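Local structure of cellulose 1,4-beta-cellobiosidase (Thermobifida fusca, 4JJJ) at residues 276-281 and 383-388; 377-382 and 396-401. The protein probably hydrolyses cellulose as a cellobiohydrolase, through the family 48 glycoside hydrolase domain seen here, part of a longer protein that also has a family 2 carbohydrate-binding module. The protein carries 1 engineered substitution. All coordinates share one frame; numbering follows the deposited sequence.

Interaction 1 (276-281 and 383-388). With FE (Fe (III) ion), chain N.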
loop_
_atom_site.group_PDB
_atom_site.type_symbol
_atom_site.label_atom_id
_atom_site.label_comp_id
_atom_site.label_asym_id
_atom_site.label_seq_id
_atom_site.Cartn_x
_atom_site.Cartn_y
_atom_site.Cartn_z
ATOM N N GLY A 276 5.832 -8.794 -21.869
ATOM C CA GLY A 276 7.170 -9.185 -22.268
ATOM C C GLY A 276 7.650 -8.401 -23.465
ATOM O O GLY A 276 6.991 -8.384 -24.469
ATOM N N ASN A 277 8.818 -7.807 -23.297
ATOM C CA ASN A 277 9.457 -6.951 -24.323
ATOM C C ASN A 277 8.422 -5.994 -24.924
ATOM O O ASN A 277 8.282 -5.793 -26.131
ATOM C CB ASN A 277 10.123 -7.854 -25.335
ATOM C CG ASN A 277 11.174 -8.767 -24.661
ATOM O OD1 ASN A 277 12.029 -8.297 -23.989
ATOM N ND2 ASN A 277 11.002 -10.075 -24.750
ATOM N N CYS A 278 7.644 -5.370 -24.026
ATOM C CA CYS A 278 6.485 -4.597 -24.420
ATOM C C CYS A 278 6.989 -3.197 -24.564
ATOM O O CYS A 278 6.827 -2.334 -23.648
ATOM C CB CYS A 278 5.402 -4.695 -23.348
ATOM S SG CYS A 278 3.820 -3.929 -23.770
ATOM N N VAL A 279 7.519 -2.895 -25.776
ATOM C CA VAL A 279 8.235 -1.647 -26.009
ATOM C C VAL A 279 7.526 -1.020 -27.219
ATOM O O VAL A 279 7.434 -1.664 -28.265
ATOM C CB VAL A 279 9.713 -1.868 -26.315
ATOM C CG1 VAL A 279 10.398 -0.583 -26.662
ATOM C CG2 VAL A 279 10.391 -2.458 -25.108
ATOM N N GLY A 280 7.050 0.203 -27.062
ATOM C CA GLY A 280 6.312 0.909 -28.110
ATOM C C GLY A 280 4.821 0.720 -27.880
ATOM O O GLY A 280 4.272 -0.356 -28.098
ATOM N N ALA A 281 4.146 1.763 -27.419
ATOM C CA ALA A 281 2.772 1.650 -27.148
ATOM C C ALA A 281 1.902 1.219 -28.340
ATOM O O ALA A 281 1.017 0.428 -28.161
ATOM C CB ALA A 281 2.244 2.901 -26.513
ATOM N N GLY A 383 5.999 4.103 -17.667
ATOM C CA GLY A 383 4.523 4.194 -17.823
ATOM C C GLY A 383 3.964 4.667 -19.169
ATOM O O GLY A 383 2.782 5.003 -19.234
ATOM N N SER A 384 4.744 4.475 -20.210
ATOM C CA SER A 384 4.329 4.797 -21.580
ATOM C C SER A 384 4.893 3.748 -22.558
ATOM O O SER A 384 5.046 4.016 -23.741
ATOM C CB SER A 384 4.711 6.199 -21.959
ATOM O OG SER A 384 6.139 6.374 -21.888
ATOM N N TYR A 385 5.185 2.535 -22.086
ATOM C CA TYR A 385 5.752 1.476 -22.884
ATOM C C TYR A 385 7.031 2.013 -23.619
ATOM O O TYR A 385 7.165 1.731 -24.828
ATOM C CB TYR A 385 4.750 0.830 -23.854
ATOM C CG TYR A 385 3.523 0.302 -23.099
ATOM C CD1 TYR A 385 3.587 -0.840 -22.364
ATOM C CD2 TYR A 385 2.341 1.032 -23.047
ATOM C CE1 TYR A 385 2.493 -1.243 -21.557
ATOM C CE2 TYR A 385 1.257 0.636 -22.267
ATOM C CZ TYR A 385 1.350 -0.526 -21.530
ATOM O OH TYR A 385 0.263 -0.885 -20.790
ATOM N N ASP A 386 7.848 2.775 -22.914
ATOM C CA ASP A 386 9.010 3.446 -23.469
ATOM C C ASP A 386 10.112 2.429 -23.618
ATOM O O ASP A 386 10.008 1.276 -23.317
ATOM C CB ASP A 386 9.479 4.569 -22.560
ATOM C CG ASP A 386 10.085 5.741 -23.285
ATOM O OD1 ASP A 386 10.432 5.577 -24.511
ATOM O OD2 ASP A 386 10.045 6.837 -22.624
ATOM N N THR A 387 11.202 2.916 -24.205
ATOM C CA THR A 387 12.356 2.060 -24.502
ATOM C C THR A 387 13.305 2.070 -23.359
ATOM O O THR A 387 13.868 3.097 -22.959
ATOM C CB THR A 387 13.069 2.703 -25.716
ATOM O OG1 THR A 387 12.148 2.611 -26.803
ATOM C CG2 THR A 387 14.395 1.904 -25.922
ATOM N N PRO A 388 13.495 0.911 -22.709
ATOM C CA PRO A 388 14.483 0.939 -21.671
ATOM C C PRO A 388 15.907 0.885 -22.164
ATOM O O PRO A 388 16.084 0.446 -23.335
ATOM C CB PRO A 388 14.180 -0.334 -20.891
ATOM C CG PRO A 388 13.022 -0.914 -21.496
ATOM C CD PRO A 388 12.941 -0.404 -22.902
HETATM FE FE FE N . 11.100 7.211 -25.748
HETATM O O HOH W 1 8.312 -0.560 -21.945
HETATM O O HOH W 2 5.598 4.130 -26.528
HETATM O O HOH W 3 10.434 8.767 -24.619
HETATM O O HOH W 4 13.421 6.939 -25.568
HETATM O O HOH W 5 12.019 7.351 -24.007
HETATM O O HOH W 6 12.304 5.656 -25.970
#
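The amide of G280 donates to Y385 O at 2.7 Å. The bond is close to straight, 166°, and lies in the carbonyl plane. It is the one direct hydrogen bond between segments 276-281 and 383-388 of the family 48 domain, whose fold is an (alpha/alpha)6 barrel. An inverse gamma turn centred on C278 shapes the loop 276-281. Two waters add to the join. Water 1 donates to both C278 O and D386 O. Water 2 accepts from A281 N and donates to S384 O.

The Y385 side chain starts toward the other loop, with CG anti to its carbonyl carbon (chi1 -56°). Its ring meets C278 SG obliquely, a sulfur-aromatic contact with SG 3.4 Å from CD1. C278 O lies at the ring edge, in plane. At the other ortho carbon, CD2, the methyl of A281 packs at 3.9 Å. The sulfur is fixed by its disulfide to C284, while Y385 OH bonds to D269 and K273 makes a cation-pi contact with the ring.

V279 spreads its two methyls over the other segment. CG1 lies 3.6 Å from T387 OG1 and also meets D386 O, and CG2 lies 3.9 Å from P388 CD.

The D386 side chain starts away from the loop 276-281 and binds an iron ion, whose other ligands here are four waters. D386 OD1 coordinates the iron at 2.2 Å. The same oxygen accepts from T387 N at 2.8 Å, on its anti side and 25° out of the carboxylate plane.

Interaction 2 (377-382 and 396-401)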
loop_
_atom_site.group_PDB
_atom_site.type_symbol
_atom_site.label_atom_id
_atom_site.label_comp_id
_atom_site.label_asym_id
_atom_site.label_seq_id
_atom_site.Cartn_x
_atom_site.Cartn_y
_atom_site.Cartn_z
ATOM N N ALA A 377 10.069 -4.743 -11.099
ATOM C CA ALA A 377 10.137 -4.757 -12.542
ATOM C C ALA A 377 8.809 -4.271 -13.103
ATOM O O ALA A 377 7.750 -4.254 -12.494
ATOM C CB ALA A 377 10.348 -6.195 -13.045
ATOM N N THR A 378 8.882 -3.814 -14.360
ATOM C CA THR A 378 7.711 -3.313 -15.053
ATOM C C THR A 378 7.553 -3.738 -16.511
ATOM O O THR A 378 8.595 -3.954 -17.237
ATOM C CB THR A 378 7.676 -1.736 -15.049
ATOM O OG1 THR A 378 6.444 -1.312 -15.637
ATOM C CG2 THR A 378 8.813 -1.181 -15.778
ATOM N N ASN A 379 6.298 -3.932 -16.902
ATOM C CA ASN A 379 5.984 -4.206 -18.342
ATOM C C ASN A 379 5.796 -2.900 -19.167
ATOM O O ASN A 379 5.466 -2.952 -20.349
ATOM C CB ASN A 379 4.706 -5.059 -18.480
ATOM C CG ASN A 379 4.582 -5.692 -19.859
ATOM O OD1 ASN A 379 5.485 -6.343 -20.285
ATOM N ND2 ASN A 379 3.481 -5.557 -20.463
ATOM N N SER A 380 5.811 -1.761 -18.511
ATOM C CA SER A 380 5.602 -0.467 -19.186
ATOM C C SER A 380 6.645 0.500 -18.712
ATOM O O SER A 380 6.503 1.206 -17.693
ATOM C CB SER A 380 4.247 0.084 -18.907
ATOM O OG SER A 380 3.938 1.292 -19.632
ATOM N N TRP A 381 7.795 0.570 -19.436
ATOM C CA TRP A 381 8.805 1.490 -19.038
ATOM C C TRP A 381 8.297 2.962 -19.009
ATOM O O TRP A 381 7.786 3.468 -19.994
ATOM C CB TRP A 381 10.037 1.321 -19.982
ATOM C CG TRP A 381 11.271 1.873 -19.414
ATOM C CD1 TRP A 381 11.963 2.957 -19.896
ATOM C CD2 TRP A 381 12.002 1.426 -18.258
ATOM N NE1 TRP A 381 13.034 3.223 -19.076
ATOM C CE2 TRP A 381 13.070 2.296 -18.065
ATOM C CE3 TRP A 381 11.835 0.372 -17.354
ATOM C CZ2 TRP A 381 13.999 2.129 -17.016
ATOM C CZ3 TRP A 381 12.720 0.195 -16.333
ATOM C CH2 TRP A 381 13.816 1.078 -16.167
ATOM N N LYS A 382 8.553 3.627 -17.891
ATOM C CA LYS A 382 8.219 5.008 -17.639
ATOM C C LYS A 382 6.718 5.181 -17.719
ATOM O O LYS A 382 6.178 6.327 -17.886
ATOM C CB LYS A 382 8.960 5.939 -18.571
ATOM C CG LYS A 382 10.414 6.013 -18.144
ATOM C CD LYS A 382 11.162 6.783 -19.179
ATOM C CE LYS A 382 12.598 6.901 -18.733
ATOM N NZ LYS A 382 13.379 7.634 -19.789
ATOM N N TYR A 396 10.929 -12.372 -16.856
ATOM C CA TYR A 396 9.794 -12.739 -17.660
ATOM C C TYR A 396 9.445 -11.654 -18.681
ATOM O O TYR A 396 8.275 -11.302 -18.884
ATOM C CB TYR A 396 8.606 -13.215 -16.796
ATOM C CG TYR A 396 8.754 -14.527 -16.110
ATOM C CD1 TYR A 396 8.166 -15.626 -16.652
ATOM C CD2 TYR A 396 9.505 -14.694 -14.969
ATOM C CE1 TYR A 396 8.342 -16.851 -16.072
ATOM C CE2 TYR A 396 9.693 -15.895 -14.380
ATOM C CZ TYR A 396 9.134 -16.987 -14.964
ATOM O OH TYR A 396 9.241 -18.206 -14.307
ATOM N N GLY A 397 10.476 -11.085 -19.233
ATOM C CA GLY A 397 10.308 -10.045 -20.270
ATOM C C GLY A 397 9.996 -8.632 -19.767
ATOM O O GLY A 397 9.864 -7.708 -20.592
ATOM N N MET A 398 9.770 -8.496 -18.484
ATOM C CA MET A 398 9.666 -7.194 -17.831
ATOM C C MET A 398 11.027 -6.658 -17.457
ATOM O O MET A 398 12.028 -7.411 -17.419
ATOM C CB MET A 398 8.706 -7.328 -16.609
ATOM C CG MET A 398 7.349 -7.672 -16.988
ATOM S SD MET A 398 6.174 -7.308 -15.625
ATOM C CE MET A 398 6.829 -8.505 -14.449
ATOM N N TYR A 399 11.084 -5.335 -17.216
ATOM C CA TYR A 399 12.319 -4.680 -17.039
ATOM C C TYR A 399 12.611 -4.323 -15.628
ATOM O O TYR A 399 11.751 -3.686 -14.991
ATOM C CB TYR A 399 12.348 -3.402 -17.899
ATOM C CG TYR A 399 12.264 -3.769 -19.395
ATOM C CD1 TYR A 399 13.367 -4.229 -20.033
ATOM C CD2 TYR A 399 11.060 -3.713 -20.046
ATOM C CE1 TYR A 399 13.283 -4.632 -21.372
ATOM C CE2 TYR A 399 10.972 -4.107 -21.372
ATOM C CZ TYR A 399 12.105 -4.542 -21.998
ATOM O OH TYR A 399 12.062 -4.994 -23.335
ATOM N N TYR A 400 13.819 -4.583 -15.140
ATOM C CA TYR A 400 14.213 -4.225 -13.768
ATOM C C TYR A 400 14.071 -2.742 -13.509
ATOM O O TYR A 400 14.537 -1.912 -14.276
ATOM C CB TYR A 400 15.668 -4.664 -13.489
ATOM C CG TYR A 400 16.169 -4.127 -12.177
ATOM C CD1 TYR A 400 15.611 -4.576 -10.990
ATOM C CD2 TYR A 400 17.161 -3.203 -12.089
ATOM C CE1 TYR A 400 15.980 -4.079 -9.770
ATOM C CE2 TYR A 400 17.619 -2.735 -10.906
ATOM C CZ TYR A 400 17.015 -3.119 -9.675
ATOM O OH TYR A 400 17.419 -2.639 -8.431
ATOM N N ASP A 401 13.403 -2.370 -12.425
ATOM C CA ASP A 401 13.200 -0.997 -12.009
ATOM C C ASP A 401 13.616 -0.885 -10.530
ATOM O O ASP A 401 13.033 -1.472 -9.651
ATOM C CB ASP A 401 11.774 -0.471 -12.180
ATOM C CG ASP A 401 11.675 1.040 -12.144
ATOM O OD1 ASP A 401 12.547 1.673 -11.510
ATOM O OD2 ASP A 401 10.717 1.551 -12.806
HETATM O O HOH W 7 8.045 -5.628 -21.140
HETATM O O HOH W 8 10.366 2.578 -15.393
#
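A short antiparallel strand pairing joins A377 and T378 to Y400 and Y399, and T378, at the end of the pairing, also opens an ST turn. The strands 376-378 and 398-401 are the inner pair of a four-stranded sheet. T378 and Y399 form the hydrogen-bonded pair. T378 N donates to Y399 O at 2.9 Å, and Y399 N returns a bond to T378 O at 2.8 Å. In both bonds the donor is tilted by about 30° from the carbonyl plane. A377 and Y400 form the neighbouring non-hydrogen-bonded pair. A377 CA makes a CA-H...O contact of 3.1 Å with Y399 O, the acceptor that also takes T378 N.

T378 OG1 stands anti to the backbone N (chi1 -175°) and accepts from S380 N at 3.0 Å. A valine here removes OG1, which would probably leave S380 N without its acceptor and the turn less firmly set.

M398 lies across N379 at about a right angle. Its SD comes 3.6 Å from N379 N and also touches N379 CB. The polar end of N379 is held by D269 through ND2, while OD1 accepts from water 7, which also donates to G397 O.

After the turn, W381 swings its benzo ring back to the strand. CE3 packs on Y399 CB at 3.8 Å, and the side chains cross at about a right angle. CZ3 meets Y400 O at 3.5 Å, with the oxygen at the ring edge. Water 8 lies above one W381 face, offset toward the rim, and donates to D401 OD2; D401 OD1 accepts from Q403 N. The C-H edge of the indole carries slight positive charge, so its approach to Y400 O is probably favourable.

In the fold
Interactions 1 and 2 are neighbours, with centres 8 Å apart, and their segments alternate along the chain. The loop 276-281 joins them. N277 N probably bonds to G397 O at 2.9 Å, and G276 N probably bonds to N379 OD1 at 2.9 Å. C278 CB also packs on N379 O at 3.5 Å. The segments 377-382 and 383-388 are continuous, and S380 OG bonds back to Y385 N. At the iron, the W381 side chain comes within about 4 Å of that of D386 and about 7 Å of the ion. Bound glucose units lie about 10 Å from the Y385 side chain and about 11 Å from that of T378, so these two side chains are beyond direct contact with the sugar.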